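Local coordinates for ribosome-inactivating protein (Lychnis chalcedonica, PDB 2G5X) that belongs to the ribosome-inactivating proteins of plants, folded as a single chain with a mixed beta-sheet and a largely helical remainder, at residues A[126-129]-A[130-134]; A[167-170]-A[171-175]. All coordinates share one frame; numbering follows the deposited sequence.

Interaction 1: A[126-129]-A[130-134]; sequences AGVS and REKLS
Lys132 lies back over Val128 and Ser129 in the turn that links helix 119-126 to helix 137-145. Its CB stands 4.0 Å from Ser129 OG. The next atom comes closer: placed between the backbone N and the carbonyl carbon (chi1 67°), Lys132 CG sits 3.3 Å from Ser129 OG and also meets Val128 CG2. Lys132 CD still passes the hydroxyl, and a bend at the last torsion returns NZ to 3.6 Å from Val128 CG2. There the ammonium donates to a water that in turn donates to Gly127 O, 2.7 Å from the water oxygen. Beneath this chain the turn is drawn together by weak bonds: Ser129 O accepts from the amides of both Lys132 and Leu133, the latter at 3.0 Å between Leu133 N and Ser129 O, while Ser129 OG takes a third, straighter bond (151°) from Lys132 N. Val128 CG1 meets Leu133 CD1 at 3.8 Å, the two side chains crossing at about a right angle, and Leu133 continues onto Leu162 and Ile163 of helix 154-173. With Ser129 O shared by two bent bonds and the Lys132 N-H divided between Ser129 O and OG, the turn is closed by several weak bonds rather than one strong one.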
ATOM      1  N   ALA A 126      -1.036 -16.246   2.784  1.00  8.44           N
ATOM      2  CA  ALA A 126      -1.800 -16.199   1.541  1.00  9.68           C
ATOM      3  C   ALA A 126      -1.601 -17.457   0.704  1.00 10.49           C
ATOM      4  O   ALA A 126      -2.470 -17.830  -0.088  1.00 10.66           O
ATOM      5  CB  ALA A 126      -1.394 -14.974   0.732  1.00  9.57           C
ATOM      6  N   GLY A 127      -0.456 -18.105   0.882  1.00 10.70           N
ATOM      7  CA  GLY A 127      -0.165 -19.309   0.125  1.00 11.62           C
ATOM      8  C   GLY A 127       0.234 -19.017  -1.313  1.00 12.16           C
ATOM      9  O   GLY A 127       0.116 -19.884  -2.180  1.00 11.88           O
ATOM     10  N   VAL A 128       0.705 -17.799  -1.567  1.00 10.93           N
ATOM     11  CA  VAL A 128       1.128 -17.393  -2.908  1.00 12.71           C
ATOM     12  C   VAL A 128       2.236 -16.341  -2.816  1.00 13.58           C
ATOM     13  O   VAL A 128       2.267 -15.536  -1.882  1.00 12.45           O
ATOM     14  CB  VAL A 128      -0.065 -16.831  -3.731  1.00 14.43           C
ATOM     15  CG1 VAL A 128      -0.541 -15.518  -3.142  1.00 14.31           C
ATOM     16  CG2 VAL A 128       0.336 -16.657  -5.188  1.00 15.54           C
ATOM     17  N   SER A 129       3.143 -16.350  -3.787  1.00 12.28           N
ATOM     18  CA  SER A 129       4.266 -15.416  -3.808  1.00 13.42           C
ATOM     19  C   SER A 129       3.943 -14.049  -4.403  1.00 12.97           C
ATOM     20  O   SER A 129       2.956 -13.886  -5.125  1.00 11.62           O
ATOM     21  CB  SER A 129       5.423 -16.023  -4.599  1.00 15.71           C
ATOM     22  OG  SER A 129       5.055 -16.190  -5.959  1.00 17.77           O
ATOM     23  N   ARG A 130       4.794 -13.071  -4.095  1.00 12.11           N
ATOM     24  CA  ARG A 130       4.644 -11.713  -4.614  1.00 13.58           C
ATOM     25  C   ARG A 130       4.689 -11.781  -6.133  1.00 14.11           C
ATOM     26  O   ARG A 130       3.966 -11.065  -6.822  1.00 14.50           O
ATOM     27  CB  ARG A 130       5.800 -10.817  -4.149  1.00 14.38           C
ATOM     28  CG  ARG A 130       5.819 -10.469  -2.675  1.00 16.04           C
ATOM     29  CD  ARG A 130       7.182  -9.908  -2.260  1.00 15.75           C
ATOM     30  NE  ARG A 130       7.492  -8.608  -2.855  1.00 14.47           N
ATOM     31  CZ  ARG A 130       8.683  -8.019  -2.780  1.00 14.12           C
ATOM     32  NH1 ARG A 130       9.680  -8.616  -2.138  1.00 15.36           N
ATOM     33  NH2 ARG A 130       8.884  -6.832  -3.341  1.00 12.49           N
ATOM     34  N   GLU A 131       5.557 -12.651  -6.642  1.00 14.05           N
ATOM     35  CA  GLU A 131       5.737 -12.808  -8.079  1.00 13.69           C
ATOM     36  C   GLU A 131       4.524 -13.303  -8.860  1.00 13.41           C
ATOM     37  O   GLU A 131       4.275 -12.822  -9.967  1.00 12.16           O
ATOM     38  CB  GLU A 131       6.927 -13.728  -8.367  1.00 15.01           C
ATOM     39  CG  GLU A 131       8.283 -13.102  -8.073  1.00 16.02           C
ATOM     40  CD  GLU A 131       8.771 -13.377  -6.663  1.00 17.78           C
ATOM     41  OE1 GLU A 131       7.932 -13.623  -5.771  1.00 17.09           O
ATOM     42  OE2 GLU A 131      10.003 -13.335  -6.449  1.00 18.85           O
ATOM     43  N   LYS A 132       3.765 -14.245  -8.307  1.00 12.26           N
ATOM     44  CA  LYS A 132       2.619 -14.751  -9.052  1.00 13.31           C
ATOM     45  C   LYS A 132       1.232 -14.386  -8.542  1.00 12.61           C
ATOM     46  O   LYS A 132       0.232 -14.860  -9.076  1.00 11.13           O
ATOM     47  CB  LYS A 132       2.732 -16.270  -9.237  1.00 16.07           C
ATOM     48  CG  LYS A 132       2.625 -17.121  -7.993  1.00 19.59           C
ATOM     49  CD  LYS A 132       3.007 -18.557  -8.352  1.00 21.25           C
ATOM     50  CE  LYS A 132       2.640 -19.550  -7.268  1.00 16.33           C
ATOM     51  NZ  LYS A 132       1.170 -19.636  -7.073  1.00 20.35           N
ATOM     52  N   LEU A 133       1.167 -13.538  -7.522  1.00  9.85           N
ATOM     53  CA  LEU A 133      -0.121 -13.098  -6.992  1.00 10.67           C
ATOM     54  C   LEU A 133      -0.868 -12.328  -8.086  1.00  9.11           C
ATOM     55  O   LEU A 133      -0.303 -11.428  -8.714  1.00  9.89           O
ATOM     56  CB  LEU A 133       0.095 -12.188  -5.780  1.00 10.28           C
ATOM     57  CG  LEU A 133      -1.124 -11.437  -5.233  1.00 10.23           C
ATOM     58  CD1 LEU A 133      -2.172 -12.417  -4.734  1.00 11.34           C
ATOM     59  CD2 LEU A 133      -0.675 -10.515  -4.112  1.00  9.97           C
ATOM     60  N   SER A 134      -2.128 -12.686  -8.320  1.00  8.48           N
ATOM     61  CA  SER A 134      -2.934 -12.010  -9.335  1.00  9.10           C
ATOM     62  C   SER A 134      -3.274 -10.588  -8.883  1.00  8.36           C
ATOM     63  O   SER A 134      -3.903 -10.396  -7.843  1.00  8.14           O
ATOM     64  CB  SER A 134      -4.220 -12.800  -9.591  0.50  9.28           C
ATOM     65  OG  SER A 134      -3.992 -13.890 -10.460  0.50  9.16           O
TER
HETATM   66  O   HOH W   1       0.274 -20.437  -4.856  1.00 26.37           O

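Interaction 2: A[167-170]-A[171-175]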
ATOM      1  N   MET A 167      -0.495  -2.673  -5.521  1.00  5.80           N
ATOM      2  CA  MET A 167      -1.234  -1.643  -6.242  1.00  6.58           C
ATOM      3  C   MET A 167      -1.226  -0.241  -5.645  1.00  5.63           C
ATOM      4  O   MET A 167      -1.451   0.736  -6.362  1.00  7.10           O
ATOM      5  CB  MET A 167      -2.679  -2.109  -6.450  1.00  7.48           C
ATOM      6  CG  MET A 167      -2.791  -3.378  -7.297  1.00  7.56           C
ATOM      7  SD  MET A 167      -4.480  -3.986  -7.501  1.00  7.56           S
ATOM      8  CE  MET A 167      -5.122  -2.825  -8.698  1.00  7.52           C
ATOM      9  N   VAL A 168      -0.959  -0.134  -4.347  1.00  5.10           N
ATOM     10  CA  VAL A 168      -0.941   1.169  -3.689  1.00  5.67           C
ATOM     11  C   VAL A 168       0.470   1.629  -3.310  1.00  5.96           C
ATOM     12  O   VAL A 168       0.949   2.643  -3.818  1.00  5.86           O
ATOM     13  CB  VAL A 168      -1.841   1.165  -2.419  1.00  5.06           C
ATOM     14  CG1 VAL A 168      -1.875   2.552  -1.787  1.00  4.85           C
ATOM     15  CG2 VAL A 168      -3.256   0.724  -2.784  1.00  7.98           C
ATOM     16  N   ALA A 169       1.144   0.877  -2.443  1.00  5.48           N
ATOM     17  CA  ALA A 169       2.483   1.256  -1.995  1.00  5.55           C
ATOM     18  C   ALA A 169       3.594   1.149  -3.042  1.00  6.54           C
ATOM     19  O   ALA A 169       4.317   2.116  -3.283  1.00  5.01           O
ATOM     20  CB  ALA A 169       2.861   0.450  -0.752  1.00  6.79           C
ATOM     21  N   GLU A 170       3.744  -0.017  -3.662  1.00  4.40           N
ATOM     22  CA  GLU A 170       4.797  -0.189  -4.659  1.00  7.47           C
ATOM     23  C   GLU A 170       4.572   0.705  -5.876  1.00  6.00           C
ATOM     24  O   GLU A 170       5.526   1.248  -6.442  1.00  6.61           O
ATOM     25  CB  GLU A 170       4.894  -1.659  -5.081  1.00  6.79           C
ATOM     26  CG  GLU A 170       5.161  -2.613  -3.915  1.00  8.70           C
ATOM     27  CD  GLU A 170       6.576  -2.518  -3.349  1.00 11.22           C
ATOM     28  OE1 GLU A 170       7.253  -1.487  -3.545  1.00 10.33           O
ATOM     29  OE2 GLU A 170       7.006  -3.485  -2.686  1.00 12.48           O
ATOM     30  N   ALA A 171       3.312   0.863  -6.274  1.00  6.71           N
ATOM     31  CA  ALA A 171       2.982   1.716  -7.414  1.00  6.58           C
ATOM     32  C   ALA A 171       3.297   3.174  -7.071  1.00  7.04           C
ATOM     33  O   ALA A 171       3.707   3.951  -7.933  1.00  7.37           O
ATOM     34  CB  ALA A 171       1.502   1.567  -7.777  1.00  7.72           C
ATOM     35  N   ALA A 172       3.097   3.551  -5.813  1.00  6.55           N
ATOM     36  CA  ALA A 172       3.397   4.920  -5.395  1.00  5.43           C
ATOM     37  C   ALA A 172       4.904   5.166  -5.489  1.00  5.19           C
ATOM     38  O   ALA A 172       5.354   6.225  -5.939  1.00  4.54           O
ATOM     39  CB  ALA A 172       2.916   5.149  -3.963  1.00  6.12           C
ATOM     40  N   ARG A 173       5.683   4.179  -5.065  1.00  5.86           N
ATOM     41  CA  ARG A 173       7.140   4.277  -5.091  1.00  5.94           C
ATOM     42  C   ARG A 173       7.735   4.304  -6.497  1.00  6.51           C
ATOM     43  O   ARG A 173       8.629   5.105  -6.784  1.00  6.72           O
ATOM     44  CB  ARG A 173       7.755   3.095  -4.340  1.00  6.26           C
ATOM     45  CG  ARG A 173       7.499   3.075  -2.842  1.00  7.22           C
ATOM     46  CD  ARG A 173       7.819   1.696  -2.284  1.00  8.86           C
ATOM     47  NE  ARG A 173       7.736   1.635  -0.828  1.00  9.79           N
ATOM     48  CZ  ARG A 173       7.294   0.576  -0.155  1.00 10.80           C
ATOM     49  NH1 ARG A 173       6.885  -0.503  -0.812  1.00 12.39           N
ATOM     50  NH2 ARG A 173       7.279   0.584   1.171  1.00  9.65           N
ATOM     51  N   PHE A 174       7.234   3.424  -7.362  1.00  5.39           N
ATOM     52  CA  PHE A 174       7.745   3.280  -8.730  1.00  6.46           C
ATOM     53  C   PHE A 174       6.796   3.664  -9.860  1.00  6.92           C
ATOM     54  O   PHE A 174       5.771   3.010 -10.057  1.00  6.79           O
ATOM     55  CB  PHE A 174       8.170   1.825  -8.957  1.00  5.94           C
ATOM     56  CG  PHE A 174       9.284   1.364  -8.061  1.00  6.37           C
ATOM     57  CD1 PHE A 174      10.611   1.507  -8.455  1.00  6.53           C
ATOM     58  CD2 PHE A 174       9.008   0.788  -6.824  1.00  6.95           C
ATOM     59  CE1 PHE A 174      11.649   1.082  -7.630  1.00  6.14           C
ATOM     60  CE2 PHE A 174      10.038   0.359  -5.989  1.00  7.46           C
ATOM     61  CZ  PHE A 174      11.365   0.506  -6.395  1.00  5.87           C
ATOM     62  N   LYS A 175       7.151   4.699 -10.621  1.00  5.71           N
ATOM     63  CA  LYS A 175       6.326   5.123 -11.752  1.00  7.10           C
ATOM     64  C   LYS A 175       6.185   3.966 -12.750  1.00  7.57           C
ATOM     65  O   LYS A 175       5.146   3.812 -13.396  1.00  7.45           O
ATOM     66  CB  LYS A 175       6.953   6.329 -12.464  1.00  8.05           C
ATOM     67  CG  LYS A 175       6.963   7.624 -11.651  1.00 12.48           C
ATOM     68  CD  LYS A 175       5.557   8.158 -11.438  1.00 13.93           C
ATOM     69  CE  LYS A 175       4.900   8.530 -12.766  1.00 15.03           C
ATOM     70  NZ  LYS A 175       3.493   9.001 -12.584  1.00 15.99           N
TER
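The end of helix 154-173 runs through 167-173 with i to i+4 bonds, Ala172 N to Val168 O and Arg173 N to Ala169 O, despite a wider pi-type turn at 167-170, and Phe174, the first residue to leave helical geometry, still gives its N-H to Glu170 O. On this backbone Glu170 and Arg173 form a salt bridge one turn apart, Arg173 NH1 donating to Glu170 OE1 at 2.9 Å. The bond lies near the guanidinium plane but reaches the oxygen from above the carboxylate, and the two planes are 62° apart. A bend at chi2 (-72°) folds the glutamate toward the arginine, whose chain runs extended from CG to NE; Arg173 CD passes 3.5 Å from Glu170 OE1. Ala169 CB lies over one guanidinium face, 4.1 Å from Arg173 NH1. The Phe174 ring turns its edge to Glu170 O. Glu170 OE2 also bonds Tyr119 OH, Arg173 NH2 bonds Asp67 O, and Trp203 meets both the guanidinium and the Phe174 ring. Residues 170-174 read Glu-Ala-Ala-Arg-Phe, a signature of the family, consistent with its active-site pocket. Val168 packs on Phe16 and Leu20 of helix 10-25, and with Ala169 on Phe63 of strand 58-64, joining this helix end to the sheet.

How the interactions relate
Interaction 1 precedes interaction 2 in the chain, and their centres lie about 17 Å apart, the former about 16 Å from the centre of the chain and the latter only about 7 Å. The salt bridge of Arg130 to Glu200 holds the turn to helix 193-201, and the Arg130 guanidinium also makes a cation-pi contact with Tyr119, whose hydroxyl bonds Glu170. Toward interaction 2 the arginine reaches only weakly: Arg130 NH2 approaches Glu170 OE2 at 3.9 Å, a long ion pair. Arg130 thus lies near both carboxylates, which are themselves close. If the Glu-Ala-Ala-Arg-Phe signature of 170-174 marks the family's pocket here, interaction 1 would border that site through Arg130.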